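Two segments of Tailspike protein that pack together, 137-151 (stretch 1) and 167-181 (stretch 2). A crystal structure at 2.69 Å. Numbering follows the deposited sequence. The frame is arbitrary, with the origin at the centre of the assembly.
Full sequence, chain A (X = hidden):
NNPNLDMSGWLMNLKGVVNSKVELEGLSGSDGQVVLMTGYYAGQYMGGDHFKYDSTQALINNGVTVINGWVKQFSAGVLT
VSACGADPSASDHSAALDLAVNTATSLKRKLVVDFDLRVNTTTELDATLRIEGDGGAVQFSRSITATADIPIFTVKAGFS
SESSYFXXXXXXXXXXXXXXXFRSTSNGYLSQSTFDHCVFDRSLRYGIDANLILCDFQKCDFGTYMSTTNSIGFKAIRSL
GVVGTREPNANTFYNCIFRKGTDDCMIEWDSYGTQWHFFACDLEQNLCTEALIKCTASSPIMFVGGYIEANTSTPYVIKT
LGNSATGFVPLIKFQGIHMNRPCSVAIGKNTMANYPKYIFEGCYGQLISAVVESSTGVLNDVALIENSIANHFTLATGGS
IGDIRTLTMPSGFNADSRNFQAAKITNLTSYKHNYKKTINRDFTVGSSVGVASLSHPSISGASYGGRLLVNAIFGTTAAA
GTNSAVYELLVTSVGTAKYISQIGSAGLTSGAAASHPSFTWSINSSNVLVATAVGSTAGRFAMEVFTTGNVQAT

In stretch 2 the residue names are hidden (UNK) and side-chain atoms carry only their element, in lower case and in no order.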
# COMPACT_ATOMS: atom_id res chain seq x y z
N ALA A 137 8.59 -26.86 -7.42
CA ALA A 137 8.51 -25.44 -7.13
C ALA A 137 9.15 -24.63 -8.25
O ALA A 137 10.21 -24.98 -8.76
CB ALA A 137 9.19 -25.12 -5.80
N VAL A 138 8.48 -23.53 -8.62
CA VAL A 138 8.96 -22.56 -9.60
C VAL A 138 9.27 -23.24 -10.93
O VAL A 138 8.35 -23.63 -11.65
CB VAL A 138 10.18 -21.79 -9.06
CG1 VAL A 138 10.44 -20.54 -9.89
CG2 VAL A 138 9.96 -21.40 -7.60
N GLN A 139 10.56 -23.40 -11.25
CA GLN A 139 10.92 -23.85 -12.60
C GLN A 139 10.67 -25.33 -12.82
O GLN A 139 10.60 -25.76 -13.98
CB GLN A 139 12.38 -23.52 -12.91
CG GLN A 139 13.40 -24.36 -12.16
CD GLN A 139 13.79 -23.76 -10.82
OE1 GLN A 139 12.99 -23.08 -10.18
NE2 GLN A 139 15.03 -24.00 -10.41
N PHE A 140 10.53 -26.13 -11.76
CA PHE A 140 10.18 -27.53 -11.90
C PHE A 140 8.71 -27.79 -11.62
O PHE A 140 8.34 -28.92 -11.29
CB PHE A 140 11.05 -28.40 -10.99
CG PHE A 140 12.45 -28.62 -11.51
CD1 PHE A 140 13.41 -29.21 -10.71
CD2 PHE A 140 12.78 -28.25 -12.80
CE1 PHE A 140 14.69 -29.41 -11.19
CE2 PHE A 140 14.06 -28.46 -13.28
CZ PHE A 140 15.02 -29.04 -12.47
N SER A 141 7.86 -26.78 -11.75
CA SER A 141 6.43 -26.97 -11.58
C SER A 141 5.86 -27.75 -12.77
O SER A 141 6.51 -27.92 -13.80
CB SER A 141 5.72 -25.63 -11.42
OG SER A 141 5.94 -24.79 -12.54
N ARG A 142 4.62 -28.21 -12.60
CA ARG A 142 3.92 -28.91 -13.67
C ARG A 142 3.79 -27.99 -14.89
O ARG A 142 3.20 -26.91 -14.79
CB ARG A 142 2.55 -29.36 -13.18
CG ARG A 142 1.72 -30.10 -14.21
CD ARG A 142 2.32 -31.46 -14.55
NE ARG A 142 2.49 -32.31 -13.37
CZ ARG A 142 3.66 -32.75 -12.94
NH1 ARG A 142 4.78 -32.44 -13.58
NH2 ARG A 142 3.72 -33.52 -11.85
N SER A 143 4.33 -28.43 -16.02
CA SER A 143 4.48 -27.58 -17.19
C SER A 143 3.57 -28.03 -18.33
O SER A 143 3.22 -29.21 -18.44
CB SER A 143 5.93 -27.56 -17.68
OG SER A 143 6.29 -28.80 -18.26
N ILE A 144 3.19 -27.07 -19.17
CA ILE A 144 2.47 -27.32 -20.41
C ILE A 144 3.24 -26.63 -21.53
O ILE A 144 3.39 -25.40 -21.51
CB ILE A 144 1.02 -26.81 -20.36
CG1 ILE A 144 0.25 -27.46 -19.21
CG2 ILE A 144 0.32 -27.06 -21.69
CD1 ILE A 144 -1.22 -27.11 -19.19
N THR A 145 3.73 -27.41 -22.49
CA THR A 145 4.55 -26.90 -23.57
C THR A 145 3.75 -26.86 -24.87
O THR A 145 3.01 -27.80 -25.18
CB THR A 145 5.80 -27.77 -23.76
OG1 THR A 145 6.50 -27.88 -22.51
CG2 THR A 145 6.74 -27.15 -24.79
N ALA A 146 3.91 -25.77 -25.62
CA ALA A 146 3.26 -25.60 -26.91
C ALA A 146 4.24 -25.99 -28.00
O ALA A 146 5.27 -25.32 -28.19
CB ALA A 146 2.77 -24.16 -27.09
N THR A 147 3.93 -27.06 -28.73
CA THR A 147 4.78 -27.57 -29.79
C THR A 147 4.51 -26.91 -31.14
O THR A 147 5.05 -27.35 -32.15
CB THR A 147 4.62 -29.09 -29.91
OG1 THR A 147 3.24 -29.41 -30.10
CG2 THR A 147 5.13 -29.78 -28.66
N ALA A 148 3.68 -25.86 -31.17
CA ALA A 148 3.42 -25.10 -32.38
C ALA A 148 3.29 -23.63 -32.02
O ALA A 148 3.27 -23.25 -30.84
CB ALA A 148 2.16 -25.60 -33.09
N ASP A 149 3.21 -22.79 -33.05
CA ASP A 149 3.04 -21.35 -32.85
C ASP A 149 1.56 -21.03 -32.61
O ASP A 149 0.89 -20.35 -33.38
CB ASP A 149 3.58 -20.58 -34.05
CG ASP A 149 3.72 -19.10 -33.79
OD1 ASP A 149 3.54 -18.68 -32.62
OD2 ASP A 149 4.00 -18.35 -34.74
N ILE A 150 1.06 -21.55 -31.49
CA ILE A 150 -0.36 -21.42 -31.15
C ILE A 150 -0.49 -21.12 -29.67
O ILE A 150 0.34 -21.52 -28.85
CB ILE A 150 -1.15 -22.71 -31.49
CG1 ILE A 150 -0.43 -23.94 -30.93
CG2 ILE A 150 -1.36 -22.83 -32.99
CD1 ILE A 150 -0.98 -24.45 -29.61
N PRO A 151 -1.55 -20.40 -29.30
CA PRO A 151 -1.83 -20.19 -27.87
C PRO A 151 -2.21 -21.50 -27.20
O PRO A 151 -3.01 -22.28 -27.72
CB PRO A 151 -3.00 -19.20 -27.88
CG PRO A 151 -3.65 -19.40 -29.21
CD PRO A 151 -2.53 -19.72 -30.16
N UNK A 167 -3.46 -22.69 -11.00
CA UNK A 167 -2.61 -22.85 -9.84
C UNK A 167 -1.36 -23.67 -10.09
O UNK A 167 -1.44 -24.87 -10.37
N UNK A 168 -0.20 -23.02 -10.01
CA UNK A 168 1.10 -23.68 -10.04
C UNK A 168 1.29 -24.48 -11.33
O UNK A 168 1.48 -25.70 -11.32
c UNK A 168 1.27 -24.55 -8.79
c UNK A 168 1.08 -23.75 -7.51
c UNK A 168 0.87 -23.76 -5.02
c UNK A 168 1.05 -24.62 -6.27
n UNK A 168 0.67 -24.58 -3.79
N UNK A 169 1.23 -23.76 -12.44
CA UNK A 169 1.44 -24.33 -13.77
C UNK A 169 2.50 -23.51 -14.50
O UNK A 169 2.57 -22.29 -14.34
c UNK A 169 0.14 -24.36 -14.58
c UNK A 169 -2.24 -25.11 -14.86
c UNK A 169 -0.95 -25.30 -14.07
c UNK A 169 -0.48 -26.74 -14.16
N UNK A 170 3.32 -24.19 -15.30
CA UNK A 170 4.34 -23.52 -16.08
C UNK A 170 4.03 -23.64 -17.56
O UNK A 170 3.55 -24.67 -18.02
c UNK A 170 6.88 -23.37 -16.42
c UNK A 170 5.72 -24.12 -15.77
se UNK A 170 8.60 -23.97 -15.72
c UNK A 170 9.76 -22.74 -16.69
N UNK A 171 4.30 -22.58 -18.32
CA UNK A 171 4.00 -22.54 -19.74
C UNK A 171 5.29 -22.37 -20.52
O UNK A 171 6.05 -21.42 -20.28
c UNK A 171 -0.50 -22.31 -19.01
c UNK A 171 0.68 -22.23 -19.73
c UNK A 171 1.74 -21.48 -19.27
c UNK A 171 0.43 -20.88 -17.34
c UNK A 171 -0.62 -21.63 -17.81
c UNK A 171 1.61 -20.80 -18.07
c UNK A 171 3.02 -21.40 -20.05
N UNK A 172 5.55 -23.29 -21.44
CA UNK A 172 6.76 -23.29 -22.25
C UNK A 172 6.39 -23.35 -23.73
O UNK A 172 5.22 -23.47 -24.09
c UNK A 172 9.04 -25.68 -20.18
c UNK A 172 7.69 -24.46 -21.89
c UNK A 172 9.52 -25.72 -18.74
c UNK A 172 8.11 -24.51 -20.43
n UNK A 172 10.42 -26.88 -18.48
N UNK A 173 7.41 -23.27 -24.57
CA UNK A 173 7.26 -23.40 -26.01
C UNK A 173 8.38 -24.28 -26.54
O UNK A 173 9.54 -24.11 -26.15
c UNK A 173 7.27 -22.04 -26.72
N UNK A 174 8.04 -25.22 -27.42
CA UNK A 174 9.05 -26.11 -27.98
C UNK A 174 10.04 -25.35 -28.85
O UNK A 174 11.23 -25.66 -28.88
o UNK A 174 7.87 -26.75 -29.99
c UNK A 174 8.39 -27.23 -28.77
N UNK A 175 9.55 -24.34 -29.58
CA UNK A 175 10.40 -23.47 -30.39
C UNK A 175 10.44 -22.09 -29.75
O UNK A 175 9.40 -21.50 -29.47
c UNK A 175 10.83 -22.56 -32.68
o UNK A 175 9.77 -24.70 -32.38
c UNK A 175 9.88 -23.39 -31.82
N UNK A 176 11.65 -21.58 -29.53
CA UNK A 176 11.80 -20.29 -28.89
C UNK A 176 11.26 -19.16 -29.76
O UNK A 176 11.50 -19.11 -30.96
N UNK A 177 10.53 -18.25 -29.12
CA UNK A 177 9.94 -17.13 -29.83
C UNK A 177 8.63 -17.42 -30.51
O UNK A 177 8.25 -16.70 -31.44
N UNK A 178 7.93 -18.47 -30.09
CA UNK A 178 6.65 -18.84 -30.68
C UNK A 178 5.64 -19.07 -29.57
O UNK A 178 5.99 -19.23 -28.40
o UNK A 178 7.28 -21.19 -30.76
c UNK A 178 6.77 -20.10 -31.55
c UNK A 178 7.70 -19.86 -32.73
N UNK A 179 4.36 -19.07 -29.97
CA UNK A 179 3.25 -19.45 -29.11
C UNK A 179 3.07 -18.52 -27.92
O UNK A 179 3.81 -17.54 -27.75
c UNK A 179 3.42 -20.89 -28.61
N UNK A 180 2.07 -18.81 -27.09
CA UNK A 180 1.78 -18.05 -25.89
C UNK A 180 0.88 -18.91 -25.00
O UNK A 180 0.29 -19.89 -25.46
c UNK A 180 -0.20 -16.92 -26.95
o UNK A 180 0.84 -16.01 -24.98
c UNK A 180 1.10 -16.71 -26.20
N UNK A 181 0.80 -18.52 -23.73
CA UNK A 181 -0.07 -19.26 -22.81
C UNK A 181 -1.54 -18.94 -23.03
O UNK A 181 -2.39 -19.82 -22.87
c UNK A 181 0.33 -18.97 -21.36
O HOH W 1 8.17 -28.09 -32.36

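Position 167 has no side-chain atoms and touches nothing on stretch 1; it is Gly167. Position 168 carries four carbons in a row ending in nitrogen, the end leading away from stretch 1, as suits a charged group at a partly exposed site. This is Lys168.

At 169 four carbons fork at the second, and one outer carbon lies 4.0 Å from CG of Arg142, apolar atom against the aliphatic part of the arginine. This is Leu169, buried.

Position 170 is an unbranched chain of two carbons, selenium and a carbon. It reaches back past Ser141 until the selenium lies 3.2 Å from O of Gln139. This is Met170, a selenomethionine, extended throughout (t, t, t). A long, slender side chain suits this reach, and no other residue of stretch 2 has more surface covered by stretch 1.

One carbon and a six-carbon ring at 171, on the sheet face shared with Ile144, identify Phe171, buried as suits an aromatic side chain.

Position 172 again has four carbons ending in nitrogen. It lies on the opposite face, its CB 3.7 Å from OG1 of Thr145 and its fourth carbon 4.2 Å from CB of Ser143. In Lys172 the aliphatic stem packs along the strand.

A single carbon at 173 gives Ala173, small and buried. At 174 one carbon bears one oxygen, which lies 3.2 Å from CA of Thr147: Ser174. One water bridges its hydroxyl and the carbonyl of Thr147, a place for a short polar side chain.

Position 175 has a carbon carrying one oxygen and one carbon, Thr175, exposed and clear of stretch 1. Positions 176 and 177 lack side chains: Gly176 and Gly177. At the latter's backbone angles a CB would be jammed against the preceding carbonyl O, so glycine fits this type II turn.

Position 178 has the same fork as 175, its CB 3.7 Å from OD1 of Asp149. It is Thr178; its OG1 bonds to O of Thr175 (2.5 Å), bracing the turn. At 179 a lone carbon, CB, fits 3.7 Å from CB of Ala146 and 3.2 Å from O of Ile150: compact Ala179. At 180 one carbon carries an oxygen and a carbon, the outer carbon 3.7 Å from CB of Pro151. In Thr180 the methyl packs on proline while the hydroxyl bonds elsewhere in the structure. The lone carbon of 181, Ala181, points away.

The contact is a parallel ladder: N of Met170 to O of Arg142 (2.8 Å), N of Ile144 to O of Met170 (2.7 Å), and onward through Lys172 and Ala146 to Ser174. Beyond the turn, N of Ala179 bonds to OD1 of Asp149 (2.8 Å), a side-chain carboxylate.

Stretch 2, residues 167-181: GKLMFKASTGGTATA
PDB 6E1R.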